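Local structure of alpha,alpha-trehalose-phosphate synthase (UDP-forming) (Burkholderia xenovorans, 5V0T) at residues F291-L294 with L295-T299; N460-R463 with D464-G467; Q84-G88 with F89-T93; D376-L380 with V381-Y385; R438-R441 with H442-M445. The protein belongs to glycosyltransferase family 20, has the GT-B architecture and binds uridine-5'-diphosphate and 6-O-phosphono-alpha-D-glucopyranose. All coordinates share one frame; numbering follows the deposited sequence.

Overall arrangement
From the N terminus, contact 3 (84-93) comes first, on helix 79-98, which follows strand 70-78 of the large mixed sheet, with Tyr86 touching 6-O-phosphono-alpha-D-glucopyranose. Contact 1 (291-299) ends helix 284-297, the crossover between parallel strands 270-275 and 305-310 of the six-stranded sheet. Contact 4 (376-385) turns from the loop after strand 368-371 into helix 380-388, at the bound uridine-5'-diphosphate. Contact 5 (438-445) lies on helix 435-451, its centre about 17 Å from that of contact 4. Contact 2 (460-467), on the last helix, returns to the mixed sheet, about 49 Å from contact 1 between centres. All five are local and in series, so none closes a long loop, nests or crosses.

Contact 1: residues F291-L294 with L295-T299; sequences FERL and LEHST
Leu295 lies over one face of the Phe291 ring, one helical turn on. Its CG sits 4.2 Å above the ring plane and is displaced toward the rim, while the closest pair is Leu295 CD1 and Phe291 CE2 at 3.7 Å. Phe291 reaches this partner because its CG stands anti to the backbone N (chi1 180°). Another side of the turn is polar. Arg293 bends at chi2 and chi3, which brings its NE to 3.2 Å from Glu296 OE1 in a salt bridge. The guanidinium and carboxylate planes are only 8° apart, but the N-H points poorly (126°), so the hydrogen bond within the pair is weak. Water 1 adds a second link, accepting from Arg293 NH2 and donating to Glu296 OE2 at 2.7 Å. His297 runs alongside the same arginine, with its NE2 3.3 Å from Arg293 CD. Helix 284-297 is the crossover of a beta-alpha-beta unit between strands 270-275 and 305-310, and its last turn closes where Ser298 N donates to Leu294 O at 2.9 Å; Ser298 is the first residue to leave helical angles. Phe291 also meets Phe307 edge-to-face, on strand 305-310. Beyond the segments Arg293 pairs with Asp421, Glu292 with Arg334 and Arg338, and Glu296 with Arg338. The carboxylates of Glu292 and Glu296 come within 4.3 Å of each other (OE1 to OE2), a repulsion that the shared Arg338 probably offsets, so the acidic pair is likely to remain ionised.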
# COMPACT_ATOMS: atom_id res chain seq x y z
N PHE A 291 -15.13 16.48 5.01
CA PHE A 291 -14.61 17.81 5.30
C PHE A 291 -15.64 18.87 4.96
O PHE A 291 -15.80 19.84 5.71
CB PHE A 291 -13.30 18.06 4.53
CG PHE A 291 -12.69 19.44 4.78
CD1 PHE A 291 -12.25 19.80 6.05
CD2 PHE A 291 -12.59 20.37 3.75
CE1 PHE A 291 -11.70 21.06 6.28
CE2 PHE A 291 -12.03 21.64 3.97
CZ PHE A 291 -11.58 21.98 5.24
N GLU A 292 -16.35 18.71 3.84
CA GLU A 292 -17.44 19.63 3.54
C GLU A 292 -18.52 19.59 4.62
O GLU A 292 -19.05 20.64 5.03
CB GLU A 292 -18.04 19.29 2.17
CG GLU A 292 -19.31 20.05 1.80
CD GLU A 292 -19.85 19.59 0.45
OE1 GLU A 292 -20.25 20.45 -0.37
OE2 GLU A 292 -19.82 18.37 0.21
N ARG A 293 -18.89 18.39 5.08
CA ARG A 293 -19.89 18.27 6.15
C ARG A 293 -19.39 18.92 7.44
O ARG A 293 -20.17 19.53 8.18
CB ARG A 293 -20.22 16.78 6.37
CG ARG A 293 -21.30 16.48 7.42
CD ARG A 293 -22.70 16.91 6.98
NE ARG A 293 -23.03 16.45 5.63
CZ ARG A 293 -23.52 15.24 5.33
NH1 ARG A 293 -23.74 14.33 6.28
NH2 ARG A 293 -23.77 14.95 4.07
N LEU A 294 -18.09 18.81 7.73
CA LEU A 294 -17.52 19.53 8.87
C LEU A 294 -17.80 21.03 8.77
O LEU A 294 -18.27 21.66 9.72
CB LEU A 294 -16.02 19.27 8.97
CG LEU A 294 -15.27 20.09 10.03
CD1 LEU A 294 -15.70 19.66 11.44
CD2 LEU A 294 -13.74 20.00 9.87
N LEU A 295 -17.52 21.61 7.59
CA LEU A 295 -17.72 23.04 7.40
C LEU A 295 -19.20 23.42 7.45
O LEU A 295 -19.55 24.49 7.96
CB LEU A 295 -17.09 23.48 6.08
CG LEU A 295 -15.57 23.26 5.96
CD1 LEU A 295 -15.02 23.75 4.62
CD2 LEU A 295 -14.81 23.93 7.13
N GLU A 296 -20.09 22.56 6.93
CA GLU A 296 -21.52 22.84 6.97
C GLU A 296 -22.03 22.99 8.40
O GLU A 296 -22.84 23.88 8.69
CB GLU A 296 -22.31 21.72 6.27
CG GLU A 296 -22.16 21.68 4.75
CD GLU A 296 -22.84 20.46 4.15
OE1 GLU A 296 -23.26 19.57 4.93
OE2 GLU A 296 -22.97 20.40 2.91
N HIS A 297 -21.56 22.13 9.30
CA HIS A 297 -22.11 22.05 10.65
C HIS A 297 -21.34 22.86 11.68
O HIS A 297 -21.87 23.13 12.75
CB HIS A 297 -22.17 20.59 11.12
CG HIS A 297 -23.16 19.75 10.37
ND1 HIS A 297 -24.10 20.29 9.52
CD2 HIS A 297 -23.35 18.41 10.34
CE1 HIS A 297 -24.83 19.32 9.00
NE2 HIS A 297 -24.40 18.17 9.48
N SER A 298 -20.10 23.25 11.39
CA SER A 298 -19.30 23.97 12.38
C SER A 298 -18.87 25.29 11.76
O SER A 298 -17.87 25.36 11.06
CB SER A 298 -18.11 23.13 12.81
OG SER A 298 -17.29 23.87 13.69
N THR A 299 -19.65 26.35 12.01
CA THR A 299 -19.26 27.65 11.47
C THR A 299 -17.95 28.13 12.08
O THR A 299 -17.18 28.82 11.40
CB THR A 299 -20.37 28.68 11.67
OG1 THR A 299 -20.53 28.97 13.07
CG2 THR A 299 -21.68 28.17 11.09
O HOH W 1 -23.29 17.75 2.50

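Contact 2: residues N460-R463 with D464-G467; sequences NFMR and DLQG
Arg463 extends through chi1 and chi2 and then bends at chi3 (-45°), which turns its guanidinium back along the helix to Asn460, while Asp464, with CG beside its own backbone N (chi1 -74°), lays its carboxylate near Asn460 O. Arg463 NH1 donates to Asn460 OD1 at 2.8 Å, nearly straight at 162°, and the amide oxygen lies close to the guanidinium plane. Water 2, also at the edge of that plane, accepts from Arg463 NH1 at 2.7 Å and has a weak link to Asp464 OD1. The other carboxylate oxygen of Asp464 is held by Tyr237. These groups sit on helix 454-466, the last helix of the modelled chain, which packs on strands 135-139 and 191-194 of the large mixed sheet of this GT-B protein. Toward the sheet, Leu465 CD2 touches Phe461 CE1 at 3.9 Å, coming obliquely to the ring, and Met462 SD lies 4.4 Å from Leu465 CD2. The Phe461 ring is stacked with Trp137 and meets Tyr237 edge-to-face. Near the end of the helix Met462 O takes Gln466 N at 3.0 Å. Gln466 NE2 curls back to Met462 O at 3.4 Å, a weak second bond made by the nitrogen end of the amide alone. Gly467 N makes a weak bond to Arg463 O at 3.1 Å.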
# COMPACT_ATOMS: atom_id res chain seq x y z
N ASN A 460 10.78 -11.92 10.49
CA ASN A 460 9.75 -12.91 10.79
C ASN A 460 9.40 -13.74 9.56
O ASN A 460 9.27 -14.96 9.64
CB ASN A 460 8.49 -12.23 11.33
CG ASN A 460 8.64 -11.75 12.74
OD1 ASN A 460 9.52 -12.20 13.47
ND2 ASN A 460 7.78 -10.83 13.14
N PHE A 461 9.21 -13.07 8.42
CA PHE A 461 8.85 -13.80 7.21
C PHE A 461 9.98 -14.71 6.78
O PHE A 461 9.75 -15.88 6.44
CB PHE A 461 8.49 -12.82 6.08
CG PHE A 461 7.95 -13.48 4.85
CD1 PHE A 461 8.80 -13.92 3.85
CD2 PHE A 461 6.58 -13.70 4.71
CE1 PHE A 461 8.31 -14.55 2.71
CE2 PHE A 461 6.07 -14.33 3.58
CZ PHE A 461 6.93 -14.75 2.57
N MET A 462 11.21 -14.19 6.80
CA MET A 462 12.37 -14.98 6.37
C MET A 462 12.61 -16.16 7.30
O MET A 462 13.01 -17.24 6.85
CB MET A 462 13.60 -14.08 6.29
CG MET A 462 13.52 -13.04 5.16
SD MET A 462 13.35 -13.83 3.53
CE MET A 462 15.00 -14.44 3.34
N ARG A 463 12.39 -15.97 8.61
CA ARG A 463 12.53 -17.07 9.55
C ARG A 463 11.56 -18.20 9.22
O ARG A 463 11.92 -19.38 9.25
CB ARG A 463 12.31 -16.58 10.98
CG ARG A 463 12.28 -17.71 12.01
CD ARG A 463 11.94 -17.20 13.42
NE ARG A 463 12.69 -15.99 13.76
CZ ARG A 463 12.14 -14.79 13.90
NH1 ARG A 463 10.83 -14.62 13.73
NH2 ARG A 463 12.90 -13.74 14.20
N ASP A 464 10.31 -17.84 8.90
CA ASP A 464 9.32 -18.86 8.58
C ASP A 464 9.60 -19.50 7.22
O ASP A 464 9.35 -20.69 7.04
CB ASP A 464 7.92 -18.25 8.60
CG ASP A 464 7.42 -17.99 10.02
OD1 ASP A 464 7.99 -18.60 10.94
OD2 ASP A 464 6.46 -17.21 10.21
N LEU A 465 10.11 -18.71 6.27
CA LEU A 465 10.36 -19.24 4.93
C LEU A 465 11.50 -20.25 4.94
O LEU A 465 11.44 -21.28 4.26
CB LEU A 465 10.66 -18.09 3.97
CG LEU A 465 11.03 -18.41 2.51
CD1 LEU A 465 10.04 -19.38 1.89
CD2 LEU A 465 11.09 -17.12 1.70
N GLN A 466 12.54 -19.99 5.73
CA GLN A 466 13.67 -20.90 5.80
C GLN A 466 13.45 -22.05 6.78
O GLN A 466 14.22 -23.01 6.76
CB GLN A 466 14.93 -20.11 6.17
CG GLN A 466 15.29 -19.10 5.10
CD GLN A 466 16.49 -18.24 5.44
OE1 GLN A 466 17.53 -18.35 4.79
NE2 GLN A 466 16.34 -17.35 6.42
N GLY A 467 12.41 -21.99 7.61
CA GLY A 467 12.11 -23.06 8.54
C GLY A 467 10.96 -23.94 8.10
O GLY A 467 11.12 -24.83 7.26
O HOH W 2 8.61 -15.89 12.88

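Contact 3: residues Q84-G88 with F89-T93. With G6P (6-O-phosphono-alpha-D-glucopyranose), chain J.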
# COMPACT_ATOMS: atom_id res chain seq x y z
N GLN A 84 -1.45 -6.22 -21.36
CA GLN A 84 -2.21 -7.40 -20.95
C GLN A 84 -1.97 -7.75 -19.49
O GLN A 84 -2.91 -8.05 -18.75
CB GLN A 84 -1.86 -8.61 -21.83
CG GLN A 84 -2.29 -8.46 -23.28
CD GLN A 84 -1.77 -9.58 -24.18
OE1 GLN A 84 -1.18 -10.56 -23.73
NE2 GLN A 84 -1.97 -9.42 -25.48
N TYR A 85 -0.71 -7.71 -19.07
CA TYR A 85 -0.32 -8.19 -17.75
C TYR A 85 -0.52 -7.12 -16.68
O TYR A 85 -1.05 -7.41 -15.60
CB TYR A 85 1.14 -8.64 -17.82
CG TYR A 85 1.99 -8.46 -16.58
CD1 TYR A 85 2.02 -9.43 -15.59
CD2 TYR A 85 2.84 -7.35 -16.45
CE1 TYR A 85 2.84 -9.29 -14.47
CE2 TYR A 85 3.66 -7.20 -15.33
CZ TYR A 85 3.65 -8.19 -14.35
OH TYR A 85 4.44 -8.09 -13.24
N TYR A 86 -0.13 -5.89 -16.97
CA TYR A 86 -0.14 -4.84 -15.95
C TYR A 86 -1.40 -3.99 -16.01
O TYR A 86 -2.18 -3.96 -15.05
CB TYR A 86 1.13 -3.99 -16.09
CG TYR A 86 1.20 -2.76 -15.20
CD1 TYR A 86 1.65 -2.84 -13.89
CD2 TYR A 86 0.82 -1.51 -15.69
CE1 TYR A 86 1.71 -1.70 -13.07
CE2 TYR A 86 0.89 -0.37 -14.90
CZ TYR A 86 1.34 -0.47 -13.59
OH TYR A 86 1.40 0.67 -12.82
N ARG A 87 -1.62 -3.27 -17.12
CA ARG A 87 -2.85 -2.50 -17.25
C ARG A 87 -4.08 -3.41 -17.29
O ARG A 87 -5.16 -3.01 -16.85
CB ARG A 87 -2.83 -1.64 -18.51
CG ARG A 87 -1.94 -0.42 -18.44
CD ARG A 87 -2.02 0.41 -19.73
NE ARG A 87 -3.33 1.02 -19.91
CZ ARG A 87 -4.17 0.70 -20.89
NH1 ARG A 87 -3.82 -0.22 -21.78
NH2 ARG A 87 -5.35 1.30 -20.98
N GLY A 88 -3.92 -4.62 -17.83
CA GLY A 88 -5.03 -5.53 -18.03
C GLY A 88 -5.37 -6.31 -16.78
O GLY A 88 -6.09 -5.82 -15.91
N PHE A 89 -4.84 -7.53 -16.67
CA PHE A 89 -5.30 -8.40 -15.59
C PHE A 89 -4.93 -7.85 -14.22
O PHE A 89 -5.76 -7.87 -13.31
CB PHE A 89 -4.77 -9.81 -15.76
CG PHE A 89 -5.47 -10.81 -14.90
CD1 PHE A 89 -6.78 -11.21 -15.21
CD2 PHE A 89 -4.85 -11.35 -13.79
CE1 PHE A 89 -7.46 -12.12 -14.41
CE2 PHE A 89 -5.50 -12.27 -12.99
CZ PHE A 89 -6.81 -12.66 -13.30
N SER A 90 -3.69 -7.36 -14.04
CA SER A 90 -3.29 -6.91 -12.71
C SER A 90 -4.15 -5.74 -12.23
O SER A 90 -4.75 -5.80 -11.15
CB SER A 90 -1.81 -6.52 -12.69
OG SER A 90 -0.98 -7.67 -12.87
N ASN A 91 -4.25 -4.68 -13.03
CA ASN A 91 -4.89 -3.48 -12.51
C ASN A 91 -6.32 -3.26 -12.96
O ASN A 91 -7.01 -2.41 -12.39
CB ASN A 91 -4.02 -2.27 -12.85
CG ASN A 91 -2.76 -2.26 -12.00
OD1 ASN A 91 -2.78 -2.80 -10.91
ND2 ASN A 91 -1.68 -1.69 -12.50
N ALA A 92 -6.81 -4.00 -13.96
CA ALA A 92 -8.22 -3.90 -14.32
C ALA A 92 -9.05 -5.05 -13.77
O ALA A 92 -10.28 -4.93 -13.70
CB ALA A 92 -8.40 -3.83 -15.85
N THR A 93 -8.41 -6.13 -13.34
CA THR A 93 -9.12 -7.24 -12.72
C THR A 93 -8.77 -7.38 -11.25
O THR A 93 -9.65 -7.24 -10.39
CB THR A 93 -8.84 -8.56 -13.45
OG1 THR A 93 -9.27 -8.44 -14.81
CG2 THR A 93 -9.57 -9.72 -12.77
C1 G6P J . 0.44 -0.43 -4.18
C2 G6P J . 0.72 -1.84 -4.66
C3 G6P J . 2.15 -1.94 -5.21
C4 G6P J . 2.35 -0.87 -6.29
C5 G6P J . 2.01 0.50 -5.72
C6 G6P J . 2.24 1.59 -6.77
O1 G6P J . 1.35 -0.16 -3.12
O2 G6P J . 0.51 -2.77 -3.58
O3 G6P J . 2.31 -3.25 -5.78
O4 G6P J . 3.72 -0.87 -6.73
O5 G6P J . 0.65 0.51 -5.24
O6 G6P J . 1.49 1.30 -7.96
P G6P J . 2.26 1.15 -9.37
O1P G6P J . 2.68 2.54 -9.77
O2P G6P J . 1.24 0.51 -10.27
O3P G6P J . 3.44 0.26 -9.08
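The backbone widens here into pi-type turns, the short segments 84-88 and 89-93 being inclined at 24° to each other, and Phe89 N bonds to Gln84 O, five residues back, at 2.9 Å. Tyr85 O takes two donors from one residue: Ser90 N at 3.1 Å and Ser90 OG at 2.7 Å, arriving from opposite faces of the carbonyl plane. The serine hydroxyl can fold back like this because it lies beside its own backbone N (chi1 -68°). Asn91 sets its amide over one face of the Tyr86 ring, with ND2 3.4 Å above the plane and toward the rim near CE1 and CZ; the amide plane stands 76° from the ring, so the nitrogen end meets the ring while OD1 is engaged by Tyr141. This is helix 79-98 of the GT-B fold, and Tyr86 within its pi-type turns belongs to the 6-O-phosphono-alpha-D-glucopyranose pocket. Tyr86 OH donates to O2P of that ligand at 2.6 Å, with the phosphate oxygen near the plane of the ring at its edge. Arg18 and Arg315 bind the same ligand from elsewhere. Through its covering of the ring face, Asn91 probably helps, as a second-shell neighbour, to set the position of the tyrosine. Gly88 O takes Ala92 N at 2.8 Å, four residues on, and more weakly Thr93 N, five residues on.

Contact 4: residues D376-L380 with V381-Y385. With UDP (uridine-5'-diphosphate), chain I.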
# COMPACT_ATOMS: atom_id res chain seq x y z
N ASP A 376 -7.54 -0.98 2.11
CA ASP A 376 -6.10 -0.75 2.01
C ASP A 376 -5.40 -1.89 2.72
O ASP A 376 -5.75 -2.22 3.86
CB ASP A 376 -5.72 0.60 2.63
CG ASP A 376 -4.44 1.18 2.06
OD1 ASP A 376 -3.47 0.40 1.91
OD2 ASP A 376 -4.41 2.41 1.79
N GLY A 377 -4.45 -2.53 2.03
CA GLY A 377 -3.75 -3.65 2.64
C GLY A 377 -3.07 -3.28 3.94
O GLY A 377 -3.03 -4.08 4.87
N MET A 378 -2.50 -2.08 4.02
CA MET A 378 -1.87 -1.64 5.26
C MET A 378 -2.07 -0.15 5.44
O MET A 378 -2.77 0.28 6.37
CB MET A 378 -0.38 -2.00 5.28
CG MET A 378 0.36 -1.58 6.57
SD MET A 378 -0.42 -2.14 8.11
CE MET A 378 -0.41 -3.92 7.90
N ASN A 379 -1.47 0.63 4.53
CA ASN A 379 -1.39 2.08 4.47
C ASN A 379 -0.18 2.57 5.27
O ASN A 379 -0.25 2.78 6.49
CB ASN A 379 -2.68 2.79 4.93
CG ASN A 379 -2.71 4.25 4.49
OD1 ASN A 379 -1.95 5.06 5.00
ND2 ASN A 379 -3.58 4.58 3.55
N LEU A 380 0.94 2.75 4.57
CA LEU A 380 2.15 3.23 5.23
C LEU A 380 2.02 4.70 5.63
O LEU A 380 2.64 5.13 6.61
CB LEU A 380 3.36 3.03 4.33
CG LEU A 380 3.82 1.60 4.06
CD1 LEU A 380 5.13 1.64 3.28
CD2 LEU A 380 4.00 0.82 5.34
N VAL A 381 1.23 5.48 4.89
CA VAL A 381 1.09 6.90 5.20
C VAL A 381 0.57 7.08 6.62
O VAL A 381 1.01 7.97 7.35
CB VAL A 381 0.19 7.59 4.16
CG1 VAL A 381 -0.47 8.88 4.75
CG2 VAL A 381 1.00 7.92 2.88
N ALA A 382 -0.36 6.22 7.04
CA ALA A 382 -0.85 6.31 8.42
C ALA A 382 0.28 6.12 9.42
O ALA A 382 0.37 6.84 10.43
CB ALA A 382 -1.96 5.27 8.66
N LYS A 383 1.15 5.12 9.18
CA LYS A 383 2.25 4.86 10.11
C LYS A 383 3.29 5.96 10.05
O LYS A 383 3.86 6.34 11.08
CB LYS A 383 2.88 3.49 9.81
CG LYS A 383 1.88 2.34 10.02
CD LYS A 383 2.55 0.97 9.96
CE LYS A 383 1.58 -0.13 10.36
NZ LYS A 383 2.26 -1.45 10.39
N GLU A 384 3.53 6.50 8.85
CA GLU A 384 4.45 7.63 8.68
C GLU A 384 3.92 8.90 9.35
O GLU A 384 4.70 9.64 9.96
CB GLU A 384 4.70 7.87 7.19
CG GLU A 384 5.47 6.72 6.51
CD GLU A 384 5.49 6.82 4.98
OE1 GLU A 384 6.09 5.94 4.33
OE2 GLU A 384 4.89 7.76 4.42
N TYR A 385 2.62 9.18 9.21
CA TYR A 385 2.06 10.37 9.86
C TYR A 385 2.29 10.31 11.37
O TYR A 385 2.77 11.28 11.98
CB TYR A 385 0.56 10.52 9.56
CG TYR A 385 -0.05 11.63 10.39
CD1 TYR A 385 0.07 12.96 10.01
CD2 TYR A 385 -0.67 11.35 11.61
CE1 TYR A 385 -0.43 14.00 10.81
CE2 TYR A 385 -1.17 12.38 12.42
CZ TYR A 385 -1.06 13.69 12.00
OH TYR A 385 -1.55 14.71 12.79
N1 UDP I . 4.65 8.65 -1.13
C2 UDP I . 5.73 9.37 -1.62
N3 UDP I . 5.41 10.48 -2.34
C4 UDP I . 4.14 10.95 -2.62
C5 UDP I . 3.07 10.15 -2.08
C6 UDP I . 3.36 9.06 -1.35
O2 UDP I . 6.89 9.04 -1.43
O4 UDP I . 4.01 11.98 -3.29
C1' UDP I . 4.95 7.46 -0.33
C2' UDP I . 4.43 7.53 1.10
O2' UDP I . 5.37 8.20 1.92
C3' UDP I . 4.30 6.04 1.44
C4' UDP I . 3.87 5.43 0.10
O4' UDP I . 4.29 6.36 -0.92
O3' UDP I . 5.53 5.46 1.86
C5' UDP I . 2.39 5.15 -0.04
O5' UDP I . 2.14 3.89 0.59
PA UDP I . 0.71 3.53 1.18
O1A UDP I . 0.16 4.67 2.01
O2A UDP I . 0.84 2.23 1.87
O3A UDP I . -0.24 3.41 -0.08
PB UDP I . -0.10 2.83 -1.55
O1B UDP I . 0.88 1.66 -1.39
O2B UDP I . -1.51 2.28 -1.83
O3B UDP I . 0.35 3.87 -2.51
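The N terminus of helix 380-388 forms part of the uridine-5'-diphosphate pocket, and Asn379 occupies its N-cap position. Asn379 OD1 accepts from Ala382 N at 2.8 Å in the plane of its carbonyl, while its ND2 donates to Asp376 OD2 at 2.9 Å, meeting that oxygen from above the carboxylate plane. The amide is thus gripped at both ends and its rotation fixed. Its reach to the helix follows from CG standing anti to the backbone N (chi1 -164°). Asp376 OD2 also pairs with Lys282, which itself binds the nucleotide. With the cap in place, two backbone N-H groups of the first turn point at the alpha phosphate: Leu380 N bonds to O2A at 2.8 Å, almost straight at 175°, and Val381 N to O1A at 3.2 Å. A helix N terminus facing a diphosphate in this way is a familiar feature of the C-terminal Rossmann-like domain of GT-B proteins, and the helix dipole would add to the attraction. One turn on, Glu384 takes both ribose hydroxyls, O3' on OE1 and O2' on OE2, each at 2.6 Å. Arg356 makes a salt bridge to Glu384 OE1 and probably helps to orient the carboxylate. On another side the Met378 side chain crosses that of Lys383 at about a right angle, with Met378 SD 3.6 Å from Lys383 NZ, which is bonded to Ile239 O and Glu408.

Contact 5: residues R438-R441 with H442-M445; sequences RQAR and HRDM
Gln439 O is gripped from two directions: Arg443 N donates to it at 2.8 Å (161°), and water 3 adds a weak bond at 3.3 Å. This is the regular four-residue ladder of helix 435-451 in the GT-B protein, continued by His442 N to Arg438 O, Asp444 N to Ala440 O and Met445 N to Arg441 O. The same water is hydrogen-bonded to His442 ND1 at 3.0 Å, and so bridges the imidazole to the backbone. His442 points its ring off the helix, its CG anti to the backbone N (chi1 179°), and its NE2 makes a weak bond to Val386 O beyond the segments. Arg443 bends at chi3 (41°), folding the guanidinium back over the preceding turn. One of its faces meets Gln439 O, which stands 4.0 Å above the centre of the group, and NH2 comes to 3.6 Å from Ala440 CA; this is packing against the backbone, with no hydrogen bond between the guanidinium and that carbonyl. Arg438 and Arg441 find their partners outside 438-445: Arg438 binds Asn393 and Pro394, and Arg441 makes a salt bridge to Glu437, one turn earlier. Met445 bends at chi3, which brings its CE to 3.6 Å from Arg441 O.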
# COMPACT_ATOMS: atom_id res chain seq x y z
N ARG A 438 -3.87 13.55 23.10
CA ARG A 438 -3.08 13.41 21.87
C ARG A 438 -1.76 12.71 22.16
O ARG A 438 -1.32 11.85 21.39
CB ARG A 438 -2.83 14.77 21.21
CG ARG A 438 -4.08 15.42 20.63
CD ARG A 438 -3.79 16.70 19.84
NE ARG A 438 -3.69 17.90 20.69
CZ ARG A 438 -2.56 18.57 20.90
NH1 ARG A 438 -1.42 18.16 20.35
NH2 ARG A 438 -2.56 19.65 21.66
N GLN A 439 -1.11 13.07 23.28
CA GLN A 439 0.18 12.48 23.62
C GLN A 439 0.05 11.02 24.01
O GLN A 439 0.88 10.19 23.61
CB GLN A 439 0.84 13.26 24.76
CG GLN A 439 1.29 14.66 24.39
CD GLN A 439 1.89 15.41 25.57
OE1 GLN A 439 1.31 15.47 26.66
NE2 GLN A 439 3.07 15.99 25.36
N ALA A 440 -0.96 10.68 24.82
CA ALA A 440 -1.19 9.29 25.20
C ALA A 440 -1.41 8.40 23.97
O ALA A 440 -0.83 7.31 23.87
CB ALA A 440 -2.38 9.19 26.16
N ARG A 441 -2.20 8.87 23.01
CA ARG A 441 -2.45 8.07 21.80
C ARG A 441 -1.17 7.92 20.99
O ARG A 441 -0.85 6.82 20.52
CB ARG A 441 -3.55 8.71 20.95
CG ARG A 441 -4.94 8.67 21.57
CD ARG A 441 -5.89 9.63 20.83
NE ARG A 441 -7.27 9.49 21.28
CZ ARG A 441 -8.15 8.61 20.79
NH1 ARG A 441 -7.80 7.80 19.80
NH2 ARG A 441 -9.38 8.55 21.28
N HIS A 442 -0.43 9.02 20.80
CA HIS A 442 0.81 8.96 20.05
C HIS A 442 1.82 8.03 20.72
O HIS A 442 2.49 7.24 20.04
CB HIS A 442 1.40 10.36 19.91
CG HIS A 442 2.70 10.40 19.18
ND1 HIS A 442 3.90 10.64 19.81
CD2 HIS A 442 2.99 10.22 17.87
CE1 HIS A 442 4.88 10.62 18.92
NE2 HIS A 442 4.35 10.36 17.74
N ARG A 443 1.93 8.11 22.05
CA ARG A 443 2.86 7.26 22.77
C ARG A 443 2.55 5.79 22.54
O ARG A 443 3.44 4.99 22.20
CB ARG A 443 2.81 7.60 24.26
CG ARG A 443 4.09 7.38 25.02
CD ARG A 443 4.18 8.38 26.17
NE ARG A 443 2.90 8.55 26.84
CZ ARG A 443 2.43 9.73 27.26
NH1 ARG A 443 3.13 10.84 27.07
NH2 ARG A 443 1.25 9.79 27.86
N ASP A 444 1.29 5.40 22.71
CA ASP A 444 0.91 4.00 22.50
C ASP A 444 1.23 3.55 21.08
O ASP A 444 1.72 2.45 20.87
CB ASP A 444 -0.58 3.80 22.79
CG ASP A 444 -0.95 4.15 24.22
OD1 ASP A 444 -0.06 4.16 25.10
OD2 ASP A 444 -2.15 4.43 24.46
N MET A 445 0.94 4.39 20.09
CA MET A 445 1.17 3.96 18.72
C MET A 445 2.66 3.84 18.42
O MET A 445 3.08 2.93 17.70
CB MET A 445 0.49 4.91 17.75
CG MET A 445 -1.03 4.78 17.80
SD MET A 445 -1.87 5.69 16.50
CE MET A 445 -1.72 7.38 17.08
O HOH W 3 3.54 11.81 22.53